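Local coordinates for titin (Homo sapiens, PDB 5JDD), which spans half a muscle sarcomere as a giant elastic protein, its I-band immunoglobulin domains linked in tandem and probably contributing to passive elasticity, at residues R237-H240 / F241-A245; I187-E190 / E191-I195. All coordinates share one frame; numbering follows the deposited sequence.

Both contacts lie in the third immunoglobulin I-set domain, at the end of the domain from which the C terminus leaves. Contact 2 comes first and closes the tight turn that leads from strand 187-190 in one sheet of the sandwich into strand 195-201 in the other. Contact 1 follows later, in series, where the loop after strand 231-236 makes a short 3-10 turn before strand 245-251. The two neither nest nor cross, but they sit side by side, with centres about 7 Å apart. Lys192 N meets Val239 O (2.8 Å) and Val239 N meets Asp193 O (2.9 Å), two probable backbone hydrogen bonds. Strand 254-263 is touched by side chains of both.

Contact 1: R237-H240 / F241-A245; sequences RNVH and FGDAA
Val239 leads into the 3-10 turn 241-243 with its CA 3.3 Å from OD2 of Asp243, and its CB also lies beside that oxygen. The next residue, His240, carries most of the contact. Its backbone N donates to Asp243 OD2 (2.9 Å, 156°), reaching the anti lone pair of the carboxylate. Its O in return accepts from Asp243 N at 2.9 Å, with the donor well above the carbonyl plane. His240 thus stands at the N-cap of the turn and Asp243 at N3, whose side chain supplies the half of a capping box that binds back to the N-cap N-H. With CG of His240 between its backbone N and carbonyl carbon (chi1 51°), the imidazole folds back over the turn. Asp243 OD2 sits 3.4 Å above the ring centre, while Gly242 N meets ND1 at the ring edge in a weak, bent bond of 2.9 Å (125°). Lys222 NZ forms a salt bridge with the same OD2, and Tyr247 OH binds Asp243 O, the tyrosine corner familiar from immunoglobulin domains. Two donors therefore grip OD2, which should stabilise the charged carboxylate, and the weak Gly242 bond is consistent with an ND1 that carries no proton.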
loop_
_atom_site.group_PDB
_atom_site.type_symbol
_atom_site.label_atom_id
_atom_site.label_comp_id
_atom_site.label_asym_id
_atom_site.label_seq_id
_atom_site.Cartn_x
_atom_site.Cartn_y
_atom_site.Cartn_z
ATOM N N ARG A 237 -40.702 -12.369 -15.973
ATOM C CA ARG A 237 -41.717 -13.378 -16.265
ATOM C C ARG A 237 -43.129 -12.828 -16.258
ATOM O O ARG A 237 -43.427 -11.877 -15.535
ATOM C CB ARG A 237 -41.634 -14.513 -15.254
ATOM C CG ARG A 237 -40.333 -15.255 -15.308
ATOM C CD ARG A 237 -40.261 -16.278 -14.202
ATOM N NE ARG A 237 -39.056 -17.090 -14.312
ATOM C CZ ARG A 237 -38.816 -18.164 -13.572
ATOM N NH1 ARG A 237 -39.706 -18.553 -12.668
ATOM N NH2 ARG A 237 -37.693 -18.849 -13.737
ATOM N N ASN A 238 -43.989 -13.442 -17.073
ATOM C CA ASN A 238 -45.438 -13.231 -17.009
ATOM C C ASN A 238 -45.796 -11.744 -17.075
ATOM O O ASN A 238 -46.452 -11.205 -16.182
ATOM C CB ASN A 238 -46.022 -13.884 -15.743
ATOM C CG ASN A 238 -47.540 -13.957 -15.773
ATOM O OD1 ASN A 238 -48.154 -13.895 -16.838
ATOM N ND2 ASN A 238 -48.152 -14.080 -14.600
ATOM N N VAL A 239 -45.347 -11.077 -18.132
ATOM C CA VAL A 239 -45.474 -9.624 -18.172
ATOM C C VAL A 239 -46.924 -9.157 -18.277
ATOM O O VAL A 239 -47.794 -9.835 -18.844
ATOM C CB VAL A 239 -44.611 -8.978 -19.282
ATOM C CG1 VAL A 239 -43.131 -9.238 -19.027
ATOM C CG2 VAL A 239 -45.017 -9.490 -20.657
ATOM N N HIS A 240 -47.186 -7.988 -17.712
ATOM C CA HIS A 240 -48.504 -7.377 -17.814
ATOM C C HIS A 240 -48.314 -5.882 -18.044
ATOM O O HIS A 240 -47.180 -5.415 -18.171
ATOM C CB HIS A 240 -49.335 -7.672 -16.557
ATOM C CG HIS A 240 -48.630 -7.344 -15.278
ATOM N ND1 HIS A 240 -48.256 -6.061 -14.939
ATOM C CD2 HIS A 240 -48.224 -8.136 -14.256
ATOM C CE1 HIS A 240 -47.652 -6.076 -13.762
ATOM N NE2 HIS A 240 -47.615 -7.325 -13.331
ATOM N N PHE A 241 -49.414 -5.143 -18.101
ATOM C CA PHE A 241 -49.376 -3.701 -18.342
ATOM C C PHE A 241 -48.455 -2.974 -17.370
ATOM O O PHE A 241 -47.776 -2.010 -17.743
ATOM C CB PHE A 241 -50.792 -3.126 -18.258
ATOM C CG PHE A 241 -50.840 -1.618 -18.237
ATOM C CD1 PHE A 241 -50.788 -0.884 -19.420
ATOM C CD2 PHE A 241 -50.965 -0.935 -17.032
ATOM C CE1 PHE A 241 -50.848 0.505 -19.394
ATOM C CE2 PHE A 241 -51.018 0.450 -16.998
ATOM C CZ PHE A 241 -50.969 1.172 -18.184
ATOM N N GLY A 242 -48.435 -3.428 -16.120
ATOM C CA GLY A 242 -47.610 -2.796 -15.109
ATOM C C GLY A 242 -46.129 -2.868 -15.425
ATOM O O GLY A 242 -45.345 -2.042 -14.961
ATOM N N ASP A 243 -45.744 -3.859 -16.224
ATOM C CA ASP A 243 -44.341 -4.016 -16.609
ATOM C C ASP A 243 -43.937 -3.142 -17.787
ATOM O O ASP A 243 -42.739 -2.949 -18.037
ATOM C CB ASP A 243 -44.049 -5.479 -16.952
ATOM C CG ASP A 243 -44.255 -6.402 -15.770
ATOM O OD1 ASP A 243 -43.577 -6.209 -14.736
ATOM O OD2 ASP A 243 -45.103 -7.315 -15.861
ATOM N N ALA A 244 -44.917 -2.640 -18.530
ATOM C CA ALA A 244 -44.612 -1.743 -19.643
ATOM C C ALA A 244 -44.026 -0.438 -19.104
ATOM O O ALA A 244 -44.687 0.311 -18.384
ATOM C CB ALA A 244 -45.843 -1.499 -20.496
ATOM N N ALA A 245 -42.769 -0.193 -19.448
ATOM C CA ALA A 245 -41.978 0.844 -18.799
ATOM C C ALA A 245 -40.671 1.012 -19.542
ATOM O O ALA A 245 -40.364 0.247 -20.464
ATOM C CB ALA A 245 -41.695 0.440 -17.345
#

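Contact 2: I187-E190 / E191-I195; sequences INAE and EKDTI
A type II beta turn from Glu190 to Asp193 reverses the chain, closed by Asp193 N donating to Glu190 O (3.0 Å). Lys192, with a positive phi of 84°, occupies the third position of the turn. The Asp193 side chain adds a second clasp: with CG anti to its own carbonyl carbon (chi1 -77°), the carboxylate swings back to the strand end. OD2 there accepts a nearly straight bond from Glu190 N (2.9 Å, 173°), the donor standing above the carboxylate plane. A water donates to Glu190 OE2 and to Asp193 OD2 (2.7 Å), bridging two acidic groups whose like charges it probably tempers. In the immunoglobulin sandwich this turn is the A'-B connection: strand 187-190 runs parallel to 254-263 in one sheet, whereas 195-201 belongs to the facing sheet. Below the polar clasp, apolar side chains meet across that divide. Ile195 CG2 touches Ala189 CB at 3.7 Å and Ile187 CG2 at 3.9 Å, and the Ile187 and Ile195 CD1 methyls also approach to 3.9 Å. Val239 and Ile236 lie against Ile195, and Leu260 against Ile187 and Ala189. From the second position of the turn, Glu191 OE1 accepts a hydrogen bond from the backbone N of Ala265.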
loop_
_atom_site.group_PDB
_atom_site.type_symbol
_atom_site.label_atom_id
_atom_site.label_comp_id
_atom_site.label_asym_id
_atom_site.label_seq_id
_atom_site.Cartn_x
_atom_site.Cartn_y
_atom_site.Cartn_z
ATOM N N ILE A 187 -38.292 -4.122 -26.473
ATOM C CA ILE A 187 -38.967 -5.405 -26.537
ATOM C C ILE A 187 -40.448 -5.167 -26.737
ATOM O O ILE A 187 -41.077 -4.397 -26.007
ATOM C CB ILE A 187 -38.723 -6.247 -25.270
ATOM C CG1 ILE A 187 -37.235 -6.616 -25.184
ATOM C CG2 ILE A 187 -39.571 -7.503 -25.289
ATOM C CD1 ILE A 187 -36.829 -7.328 -23.886
ATOM N N ASN A 188 -40.996 -5.829 -27.746
ATOM C CA ASN A 188 -42.413 -5.746 -28.028
ATOM C C ASN A 188 -43.019 -7.096 -27.713
ATOM O O ASN A 188 -42.797 -8.076 -28.435
ATOM C CB ASN A 188 -42.617 -5.342 -29.489
ATOM C CG ASN A 188 -42.214 -3.901 -29.742
ATOM O OD1 ASN A 188 -43.047 -2.997 -29.654
ATOM N ND2 ASN A 188 -40.927 -3.673 -30.018
ATOM N N ALA A 189 -43.756 -7.150 -26.603
ATOM C CA ALA A 189 -44.250 -8.414 -26.065
ATOM C C ALA A 189 -45.759 -8.433 -25.956
ATOM O O ALA A 189 -46.417 -7.400 -26.110
ATOM C CB ALA A 189 -43.639 -8.667 -24.693
ATOM N N GLU A 190 -46.303 -9.617 -25.693
ATOM C CA GLU A 190 -47.719 -9.766 -25.374
ATOM C C GLU A 190 -47.884 -10.130 -23.912
ATOM O O GLU A 190 -46.985 -10.718 -23.307
ATOM C CB GLU A 190 -48.354 -10.838 -26.250
ATOM C CG GLU A 190 -48.462 -10.422 -27.702
ATOM C CD GLU A 190 -48.895 -11.564 -28.595
ATOM O OE1 GLU A 190 -49.905 -11.409 -29.308
ATOM O OE2 GLU A 190 -48.223 -12.618 -28.580
ATOM N N GLU A 191 -49.024 -9.761 -23.347
ATOM C CA GLU A 191 -49.378 -10.150 -21.994
ATOM C C GLU A 191 -49.112 -11.648 -21.769
ATOM O O GLU A 191 -49.426 -12.489 -22.627
ATOM C CB GLU A 191 -50.846 -9.802 -21.754
ATOM C CG GLU A 191 -51.398 -10.130 -20.391
ATOM C CD GLU A 191 -52.842 -9.671 -20.259
ATOM O OE1 GLU A 191 -53.223 -8.706 -20.965
ATOM O OE2 GLU A 191 -53.594 -10.278 -19.463
ATOM N N LYS A 192 -48.473 -11.934 -20.630
ATOM C CA LYS A 192 -48.076 -13.281 -20.176
ATOM C C LYS A 192 -46.753 -13.802 -20.739
ATOM O O LYS A 192 -46.273 -14.854 -20.314
ATOM C CB LYS A 192 -49.204 -14.312 -20.356
ATOM C CG LYS A 192 -50.489 -13.943 -19.640
ATOM C CD LYS A 192 -51.562 -14.997 -19.845
ATOM C CE LYS A 192 -52.842 -14.597 -19.126
ATOM N NZ LYS A 192 -53.994 -15.468 -19.494
ATOM N N ASP A 193 -46.145 -13.067 -21.667
ATOM C CA ASP A 193 -44.823 -13.454 -22.162
ATOM C C ASP A 193 -43.760 -13.375 -21.063
ATOM O O ASP A 193 -43.891 -12.619 -20.092
ATOM C CB ASP A 193 -44.359 -12.532 -23.290
ATOM C CG ASP A 193 -45.029 -12.815 -24.629
ATOM O OD1 ASP A 193 -45.764 -13.815 -24.770
ATOM O OD2 ASP A 193 -44.774 -12.020 -25.565
ATOM N N THR A 194 -42.691 -14.142 -21.248
ATOM C CA THR A 194 -41.461 -13.920 -20.492
ATOM C C THR A 194 -40.473 -13.223 -21.419
ATOM O O THR A 194 -40.285 -13.645 -22.556
ATOM C CB THR A 194 -40.875 -15.234 -19.990
ATOM O OG1 THR A 194 -41.746 -15.767 -18.988
ATOM C CG2 THR A 194 -39.499 -14.999 -19.386
ATOM N N ILE A 195 -39.862 -12.140 -20.943
ATOM C CA ILE A 195 -38.977 -11.328 -21.785
ATOM C C ILE A 195 -37.592 -11.247 -21.179
ATOM O O ILE A 195 -37.430 -11.430 -19.968
ATOM C CB ILE A 195 -39.544 -9.895 -22.010
ATOM C CG1 ILE A 195 -39.623 -9.096 -20.703
ATOM C CG2 ILE A 195 -40.929 -9.985 -22.631
ATOM C CD1 ILE A 195 -38.372 -8.219 -20.380
HETATM O O HOH W 1 -45.460 -12.437 -28.118
#